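Local coordinates for carboxylesterase SOBER1 (Arabidopsis thaliana, PDB 6AVX), which hydrolyses short-chain carboxylic esters and phosphatidylcholine, and suppresses the plant hypersensitive response triggered by the bacterial effector AvrBsT, at residues E95-P99 with E100-I104; P175-E179 with A180-C184; K202-E205 with S206-R210. The protein carries 1 engineered substitution. All coordinates share one frame; numbering follows the deposited sequence.

Interaction 1. Residues E95-P99 with E100-I104; sequences EGTNP and ENVFI
Asn98 grips the start of the turn from two places at once, its side-chain OD1 taking the amide N of Glu100 at 3.0 Å and its backbone O taking the amide N of Asn101 at 2.8 Å. The first of these closes an Asx turn. Because CG stands anti to the backbone N of Asn98 (chi1 172°), the carboxamide folds forward over the chain, and the Glu100 N-H meets OD1 from above the amide plane, 70° out of it. One residue on, Pro99 O receives Val102 N at 3.1 Å, so Pro99 and Glu100 form a short 3-10 turn, closed by Asn101 N on Asn98 O and Val102 N on Pro99 O. Pro99, which has no N-H to give, starts this turn. Around these bonds the side chains touch lightly: Thr97 CG2 meets Val102 CG2 at 4.0 Å, the two side chains crossing nearly at a right angle, and the Asn98 and Asn101 amides lie 27° from parallel.

Farther out, Gly96 ends helix 75-94 in a Schellman motif, its positive phi turning the chain toward Thr97, whose OG1 is held by Glu92 of that helix. Glu100, bent at chi2, sends its carboxylate away from the turn to a salt bridge with Arg211, while Asn101 and Phe103 bond through their backbones to Phe7 of strand 7-11. Three N-H bonds, one drawn by a side-chain oxygen, thus fix the turn that delivers the chain into strand 102-107, and the polar ends of Thr97 and Glu100 fasten it to the helices 75-94 and 198-212.

Interaction 2. Residues P175-E179 with A180-C184; sequences PFLKE and AGVTC
Leu177 reaches from the last turn of helix 173-180 to the chain that leaves it, laying one methyl on each of two residues. Leu177 CD1 meets Cys184 CB at 3.7 Å and lies almost as near its SG, while Leu177 CD2 packs on Val182 CG1 at 4.0 Å. CG of Leu177 stands opposite its carbonyl carbon (chi1 -69°), which carries the fork across to Val182 and Cys184. Leu119 of helix 109-120 touches both Leu177 and Val182, and Ile154 and Trp156 of strand 154-159 back Cys184, so Leu177 and Val182 are buried against the helix and strand beside them.

The same leucine also holds the turn by its backbone: Leu177 O accepts Val182 N at 2.9 Å in a nearly straight bond, 172° at the hydrogen. Beside it, Lys178 O takes Gly181 N at 3.0 Å with the donor well above the carbonyl plane, and Phe176 O takes Ala180 N at 3.0 Å as an ordinary i to i+4 helical bond. Ala180 CB is buried, close to Phe176 O at 3.5 Å and touched by Phe145.

The other side is looser. Lys178, Glu179 and Gly181 are exposed; CB of Lys178 leaves the contact, and the extended Glu179 side chain departs too and touches Ser139 and Ile142. Positive phi at Gly181 and the pair of bonds, Val182 N to Leu177 O and Gly181 N to Lys178 O, with the Leu177–Val182 apolar contact, make a Schellman motif that ends helix 173-180 and leads into edge strand 184-189 of the alpha/beta-hydrolase sheet.

Interaction 3. Residues K202-E205 with S206-R210; sequences KYIE and SWIKR
Residues 202-205 and 206-210 are successive turns of helix 198-212, joined by four i to i+4 bonds: Lys202 O to Ser206 N, Tyr203 O to Trp207 N, Ile204 O to Ile208 N and Glu205 O to Lys209 N, each 2.9 Å. Tyr203 O has a second donor, a water at 3.0 Å that in turn accepts from Arg210 NH2 at 2.7 Å. The same water sits over the centre of the Tyr203 ring, 3.2 Å above its plane.

On the inward face Ile204 CG2 meets Ile208 CD1 at 4.1 Å and, more loosely, Trp207 CE3. CG of Trp207 lies opposite the backbone N (chi1 167°), which sends the indole out from the helix, with its CE3 edge beside Ile204 O, in the ring plane. On another face Glu205 CG touches Lys209 CD at 4.1 Å. The charged ends stay apart, Glu205 OE2 being 5.9 Å from Lys209 NZ; Glu205 OE2 bonds to Ser30 OG, and Lys209 NZ makes a long, weak ion pair with Glu32.

Ile204 and Trp207 rest on strands 127-131 and 154-159, and Tyr203 on strand 184-189, the arrangement of the C-terminal helix packed on the central parallel sheet in an alpha/beta hydrolase.

How the interactions relate
From the N terminus the three contacts follow one another in series, none nested or crossing, and each joins immediate neighbours in sequence, so none closes a long loop. Interaction 1 links the end of helix 75-94 to inner strand 102-107; interaction 2 takes helix 173-180 into strand 184-189 at the sheet's edge; interaction 3 lies within helix 198-212. Interactions 1 and 3 touch through Phe103, whose CZ is 3.9 Å from Ile208 CG2 and whose CD2 is 4.1 Å from Trp207 CZ3. Interaction 2 touches neither, its nearest atoms about 7 Å from interaction 3 and about 11 Å from interaction 1; the parallel sheet connects all three.

Interaction 1. Residues E95-P99 with E100-I104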
loop_
_atom_site.group_PDB
_atom_site.type_symbol
_atom_site.label_atom_id
_atom_site.label_comp_id
_atom_site.label_asym_id
_atom_site.label_seq_id
_atom_site.Cartn_x
_atom_site.Cartn_y
_atom_site.Cartn_z
ATOM N N GLU A 95 19.013 8.436 -7.292
ATOM C CA GLU A 95 20.097 8.694 -6.353
ATOM C C GLU A 95 20.926 7.450 -6.072
ATOM O O GLU A 95 21.889 7.523 -5.302
ATOM C CB GLU A 95 19.530 9.314 -5.074
ATOM C CG GLU A 95 19.036 10.727 -5.311
ATOM C CD GLU A 95 18.283 11.311 -4.145
ATOM O OE1 GLU A 95 18.112 10.616 -3.124
ATOM O OE2 GLU A 95 17.859 12.485 -4.258
ATOM N N GLY A 96 20.591 6.323 -6.686
ATOM C CA GLY A 96 21.434 5.143 -6.641
ATOM C C GLY A 96 20.875 3.944 -5.920
ATOM O O GLY A 96 21.556 2.910 -5.867
ATOM N N THR A 97 19.666 3.983 -5.370
ATOM C CA THR A 97 19.125 2.808 -4.707
ATOM C C THR A 97 18.698 1.771 -5.739
ATOM O O THR A 97 18.071 2.099 -6.745
ATOM C CB THR A 97 17.940 3.231 -3.851
ATOM O OG1 THR A 97 18.427 4.167 -2.877
ATOM C CG2 THR A 97 17.303 2.045 -3.151
ATOM N N ASN A 98 19.032 0.526 -5.476
ATOM C CA ASN A 98 18.607 -0.570 -6.350
ATOM C C ASN A 98 17.091 -0.705 -6.270
ATOM O O ASN A 98 16.538 -0.757 -5.163
ATOM C CB ASN A 98 19.283 -1.857 -5.873
ATOM C CG ASN A 98 18.774 -3.113 -6.570
ATOM O OD1 ASN A 98 17.984 -3.061 -7.513
ATOM N ND2 ASN A 98 19.238 -4.263 -6.093
ATOM N N PRO A 99 16.383 -0.764 -7.401
ATOM C CA PRO A 99 14.913 -0.878 -7.325
ATOM C C PRO A 99 14.438 -2.038 -6.471
ATOM O O PRO A 99 13.413 -1.910 -5.792
ATOM C CB PRO A 99 14.500 -1.030 -8.792
ATOM C CG PRO A 99 15.624 -0.411 -9.567
ATOM C CD PRO A 99 16.864 -0.621 -8.792
ATOM N N GLU A 100 15.144 -3.159 -6.479
ATOM C CA GLU A 100 14.749 -4.308 -5.682
ATOM C C GLU A 100 14.979 -4.109 -4.188
ATOM O O GLU A 100 14.595 -4.974 -3.400
ATOM C CB GLU A 100 15.501 -5.543 -6.179
ATOM C CG GLU A 100 15.149 -5.949 -7.594
ATOM C CD GLU A 100 14.074 -7.013 -7.632
ATOM O OE1 GLU A 100 12.978 -6.769 -7.084
ATOM O OE2 GLU A 100 14.330 -8.102 -8.190
ATOM N N ASN A 101 15.595 -3.006 -3.782
ATOM C CA ASN A 101 15.729 -2.653 -2.374
ATOM C C ASN A 101 14.706 -1.610 -1.943
ATOM O O ASN A 101 14.826 -1.061 -0.833
ATOM C CB ASN A 101 17.156 -2.183 -2.077
ATOM C CG ASN A 101 18.155 -3.329 -2.036
ATOM O OD1 ASN A 101 17.950 -4.381 -2.635
ATOM N ND2 ASN A 101 19.237 -3.130 -1.299
ATOM N N VAL A 102 13.711 -1.336 -2.782
ATOM C CA VAL A 102 12.643 -0.385 -2.494
ATOM C C VAL A 102 11.419 -1.172 -2.078
ATOM O O VAL A 102 10.973 -2.068 -2.807
ATOM C CB VAL A 102 12.318 0.460 -3.735
ATOM C CG1 VAL A 102 11.073 1.309 -3.510
ATOM C CG2 VAL A 102 13.517 1.327 -4.118
ATOM N N PHE A 103 10.846 -0.820 -0.937
ATOM C CA PHE A 103 9.616 -1.420 -0.442
ATOM C C PHE A 103 8.592 -0.322 -0.223
ATOM O O PHE A 103 8.925 0.721 0.359
ATOM C CB PHE A 103 9.881 -2.176 0.861
ATOM C CG PHE A 103 10.784 -3.340 0.662
ATOM C CD1 PHE A 103 12.157 -3.170 0.631
ATOM C CD2 PHE A 103 10.261 -4.592 0.434
ATOM C CE1 PHE A 103 12.994 -4.258 0.382
ATOM C CE2 PHE A 103 11.098 -5.668 0.199
ATOM C CZ PHE A 103 12.446 -5.493 0.174
ATOM N N ILE A 104 7.372 -0.533 -0.703
ATOM C CA ILE A 104 6.267 0.401 -0.527
ATOM C C ILE A 104 5.255 -0.276 0.385
ATOM O O ILE A 104 4.874 -1.418 0.138
ATOM C CB ILE A 104 5.607 0.760 -1.872
ATOM C CG1 ILE A 104 6.641 1.012 -2.982
ATOM C CG2 ILE A 104 4.693 1.963 -1.693
ATOM C CD1 ILE A 104 7.613 2.109 -2.691
#

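Interaction 2. Residues P175-E179 with A180-C184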
loop_
_atom_site.group_PDB
_atom_site.type_symbol
_atom_site.label_atom_id
_atom_site.label_comp_id
_atom_site.label_asym_id
_atom_site.label_seq_id
_atom_site.Cartn_x
_atom_site.Cartn_y
_atom_site.Cartn_z
ATOM N N PRO A 175 -7.968 -12.810 -6.704
ATOM C CA PRO A 175 -8.245 -13.107 -8.113
ATOM C C PRO A 175 -7.863 -11.982 -9.047
ATOM O O PRO A 175 -7.485 -12.239 -10.196
ATOM C CB PRO A 175 -9.748 -13.414 -8.146
ATOM C CG PRO A 175 -10.287 -12.876 -6.871
ATOM C CD PRO A 175 -9.176 -12.891 -5.871
ATOM N N PHE A 176 -7.939 -10.736 -8.588
ATOM C CA PHE A 176 -7.480 -9.617 -9.404
ATOM C C PHE A 176 -5.994 -9.755 -9.709
ATOM O O PHE A 176 -5.561 -9.630 -10.862
ATOM C CB PHE A 176 -7.774 -8.316 -8.662
ATOM C CG PHE A 176 -7.351 -7.089 -9.407
ATOM C CD1 PHE A 176 -8.237 -6.408 -10.205
ATOM C CD2 PHE A 176 -6.068 -6.604 -9.281
ATOM C CE1 PHE A 176 -7.839 -5.271 -10.885
ATOM C CE2 PHE A 176 -5.666 -5.466 -9.970
ATOM C CZ PHE A 176 -6.547 -4.809 -10.765
ATOM N N LEU A 177 -5.207 -10.057 -8.692
ATOM C CA LEU A 177 -3.774 -10.146 -8.884
ATOM C C LEU A 177 -3.404 -11.373 -9.700
ATOM O O LEU A 177 -2.448 -11.328 -10.479
ATOM C CB LEU A 177 -3.063 -10.095 -7.524
ATOM C CG LEU A 177 -3.168 -8.717 -6.841
ATOM C CD1 LEU A 177 -2.635 -8.751 -5.415
ATOM C CD2 LEU A 177 -2.453 -7.641 -7.648
ATOM N N LYS A 178 -4.163 -12.459 -9.571
ATOM C CA LYS A 178 -3.951 -13.615 -10.433
ATOM C C LYS A 178 -4.198 -13.252 -11.893
ATOM O O LYS A 178 -3.389 -13.583 -12.768
ATOM C CB LYS A 178 -4.860 -14.762 -9.983
ATOM C CG LYS A 178 -4.502 -16.124 -10.585
ATOM C CD LYS A 178 -3.252 -16.725 -9.955
ATOM C CE LYS A 178 -3.459 -17.077 -8.483
ATOM N NZ LYS A 178 -2.256 -17.713 -7.880
ATOM N N GLU A 179 -5.298 -12.558 -12.177
ATOM C CA GLU A 179 -5.545 -12.086 -13.539
ATOM C C GLU A 179 -4.374 -11.245 -14.033
ATOM O O GLU A 179 -3.968 -11.341 -15.198
ATOM C CB GLU A 179 -6.852 -11.284 -13.603
ATOM C CG GLU A 179 -7.172 -10.749 -15.012
ATOM C CD GLU A 179 -8.483 -9.955 -15.122
ATOM O OE1 GLU A 179 -8.758 -9.407 -16.219
ATOM O OE2 GLU A 179 -9.242 -9.863 -14.134
ATOM N N ALA A 180 -3.804 -10.433 -13.149
ATOM C CA ALA A 180 -2.733 -9.521 -13.500
ATOM C C ALA A 180 -1.371 -10.198 -13.592
ATOM O O ALA A 180 -0.405 -9.543 -14.000
ATOM C CB ALA A 180 -2.682 -8.379 -12.481
ATOM N N GLY A 181 -1.252 -11.468 -13.215
ATOM C CA GLY A 181 0.031 -12.147 -13.233
ATOM C C GLY A 181 0.972 -11.769 -12.113
ATOM O O GLY A 181 2.192 -11.880 -12.266
ATOM N N VAL A 182 0.434 -11.342 -10.973
ATOM C CA VAL A 182 1.207 -10.857 -9.836
ATOM C C VAL A 182 1.121 -11.895 -8.733
ATOM O O VAL A 182 0.066 -12.502 -8.538
ATOM C CB VAL A 182 0.604 -9.523 -9.353
ATOM C CG1 VAL A 182 1.222 -9.068 -8.054
ATOM C CG2 VAL A 182 0.750 -8.449 -10.397
ATOM N N THR A 183 2.215 -12.081 -8.004
ATOM C CA THR A 183 2.259 -13.026 -6.898
ATOM C C THR A 183 1.965 -12.306 -5.590
ATOM O O THR A 183 2.628 -11.320 -5.253
ATOM C CB THR A 183 3.641 -13.674 -6.843
ATOM O OG1 THR A 183 3.898 -14.332 -8.092
ATOM C CG2 THR A 183 3.730 -14.691 -5.721
ATOM N N CYS A 184 0.983 -12.804 -4.848
ATOM C CA CYS A 184 0.563 -12.183 -3.601
ATOM C C CYS A 184 0.474 -13.231 -2.506
ATOM O O CYS A 184 -0.146 -14.283 -2.696
ATOM C CB CYS A 184 -0.794 -11.518 -3.798
ATOM S SG CYS A 184 -1.477 -10.741 -2.348
#

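Interaction 3. Residues K202-E205 with S206-R210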
loop_
_atom_site.group_PDB
_atom_site.type_symbol
_atom_site.label_atom_id
_atom_site.label_comp_id
_atom_site.label_asym_id
_atom_site.label_seq_id
_atom_site.Cartn_x
_atom_site.Cartn_y
_atom_site.Cartn_z
ATOM N N LYS A 202 5.735 -7.150 12.627
ATOM C CA LYS A 202 6.870 -8.065 12.693
ATOM C C LYS A 202 6.854 -9.039 11.523
ATOM O O LYS A 202 7.909 -9.435 11.016
ATOM C CB LYS A 202 6.843 -8.853 14.002
ATOM C CG LYS A 202 6.936 -8.039 15.265
ATOM C CD LYS A 202 8.201 -7.252 15.364
ATOM C CE LYS A 202 8.286 -6.581 16.733
ATOM N NZ LYS A 202 9.512 -5.770 16.882
ATOM N N TYR A 203 5.671 -9.478 11.106
ATOM C CA TYR A 203 5.590 -10.371 9.958
ATOM C C TYR A 203 6.010 -9.664 8.677
ATOM O O TYR A 203 6.722 -10.243 7.839
ATOM C CB TYR A 203 4.167 -10.891 9.826
ATOM C CG TYR A 203 4.032 -12.071 8.906
ATOM C CD1 TYR A 203 4.300 -13.352 9.367
ATOM C CD2 TYR A 203 3.631 -11.928 7.583
ATOM C CE1 TYR A 203 4.177 -14.452 8.547
ATOM C CE2 TYR A 203 3.502 -13.029 6.752
ATOM C CZ TYR A 203 3.786 -14.285 7.243
ATOM O OH TYR A 203 3.663 -15.388 6.433
ATOM N N ILE A 204 5.604 -8.402 8.507
ATOM C CA ILE A 204 6.095 -7.618 7.381
ATOM C C ILE A 204 7.612 -7.504 7.437
ATOM O O ILE A 204 8.296 -7.641 6.413
ATOM C CB ILE A 204 5.401 -6.244 7.345
ATOM C CG1 ILE A 204 3.909 -6.412 7.037
ATOM C CG2 ILE A 204 6.078 -5.322 6.322
ATOM C CD1 ILE A 204 3.071 -5.236 7.439
ATOM N N GLU A 205 8.166 -7.220 8.620
ATOM C CA GLU A 205 9.620 -7.133 8.753
ATOM C C GLU A 205 10.283 -8.427 8.311
ATOM O O GLU A 205 11.276 -8.405 7.581
ATOM C CB GLU A 205 10.003 -6.816 10.195
ATOM C CG GLU A 205 11.523 -6.789 10.425
ATOM C CD GLU A 205 11.898 -6.408 11.832
ATOM O OE1 GLU A 205 11.185 -6.851 12.753
ATOM O OE2 GLU A 205 12.862 -5.647 12.003
ATOM N N SER A 206 9.748 -9.562 8.747
ATOM C CA SER A 206 10.322 -10.848 8.358
ATOM C C SER A 206 10.248 -11.052 6.850
ATOM O O SER A 206 11.169 -11.618 6.249
ATOM C CB SER A 206 9.604 -11.979 9.084
ATOM O OG SER A 206 9.840 -11.912 10.477
ATOM N N TRP A 207 9.139 -10.638 6.230
ATOM C CA TRP A 207 8.984 -10.734 4.779
ATOM C C TRP A 207 9.989 -9.847 4.051
ATOM O O TRP A 207 10.607 -10.283 3.078
ATOM C CB TRP A 207 7.539 -10.382 4.438
ATOM C CG TRP A 207 7.190 -10.125 3.001
ATOM C CD1 TRP A 207 6.875 -11.040 2.040
ATOM C CD2 TRP A 207 7.043 -8.836 2.394
ATOM N NE1 TRP A 207 6.549 -10.385 0.865
ATOM C CE2 TRP A 207 6.647 -9.035 1.061
ATOM C CE3 TRP A 207 7.200 -7.535 2.860
ATOM C CZ2 TRP A 207 6.412 -7.970 0.184
ATOM C CZ3 TRP A 207 6.970 -6.485 1.990
ATOM C CH2 TRP A 207 6.576 -6.711 0.674
ATOM N N ILE A 208 10.198 -8.618 4.519
ATOM C CA ILE A 208 11.233 -7.775 3.924
ATOM C C ILE A 208 12.595 -8.444 4.041
ATOM O O ILE A 208 13.370 -8.482 3.077
ATOM C CB ILE A 208 11.231 -6.372 4.557
ATOM C CG1 ILE A 208 9.932 -5.649 4.210
ATOM C CG2 ILE A 208 12.413 -5.571 4.050
ATOM C CD1 ILE A 208 9.765 -4.294 4.898
ATOM N N LYS A 209 12.912 -8.972 5.226
ATOM C CA LYS A 209 14.190 -9.654 5.422
ATOM C C LYS A 209 14.357 -10.810 4.453
ATOM O O LYS A 209 15.441 -11.009 3.894
ATOM C CB LYS A 209 14.301 -10.156 6.855
ATOM C CG LYS A 209 14.529 -9.020 7.844
ATOM C CD LYS A 209 14.430 -9.466 9.283
ATOM C CE LYS A 209 15.352 -10.620 9.573
ATOM N NZ LYS A 209 15.399 -10.898 11.042
ATOM N N ARG A 210 13.313 -11.603 4.266
ATOM C CA ARG A 210 13.385 -12.732 3.343
ATOM C C ARG A 210 13.583 -12.257 1.916
ATOM O O ARG A 210 14.361 -12.844 1.153
ATOM C CB ARG A 210 12.110 -13.558 3.443
ATOM C CG ARG A 210 12.085 -14.822 2.602
ATOM C CD ARG A 210 10.777 -15.587 2.807
ATOM N NE ARG A 210 10.280 -15.399 4.169
ATOM C CZ ARG A 210 9.172 -14.741 4.505
ATOM N NH1 ARG A 210 8.374 -14.218 3.582
ATOM N NH2 ARG A 210 8.849 -14.619 5.784
HETATM O O HOH W 1 6.957 -13.087 7.012
#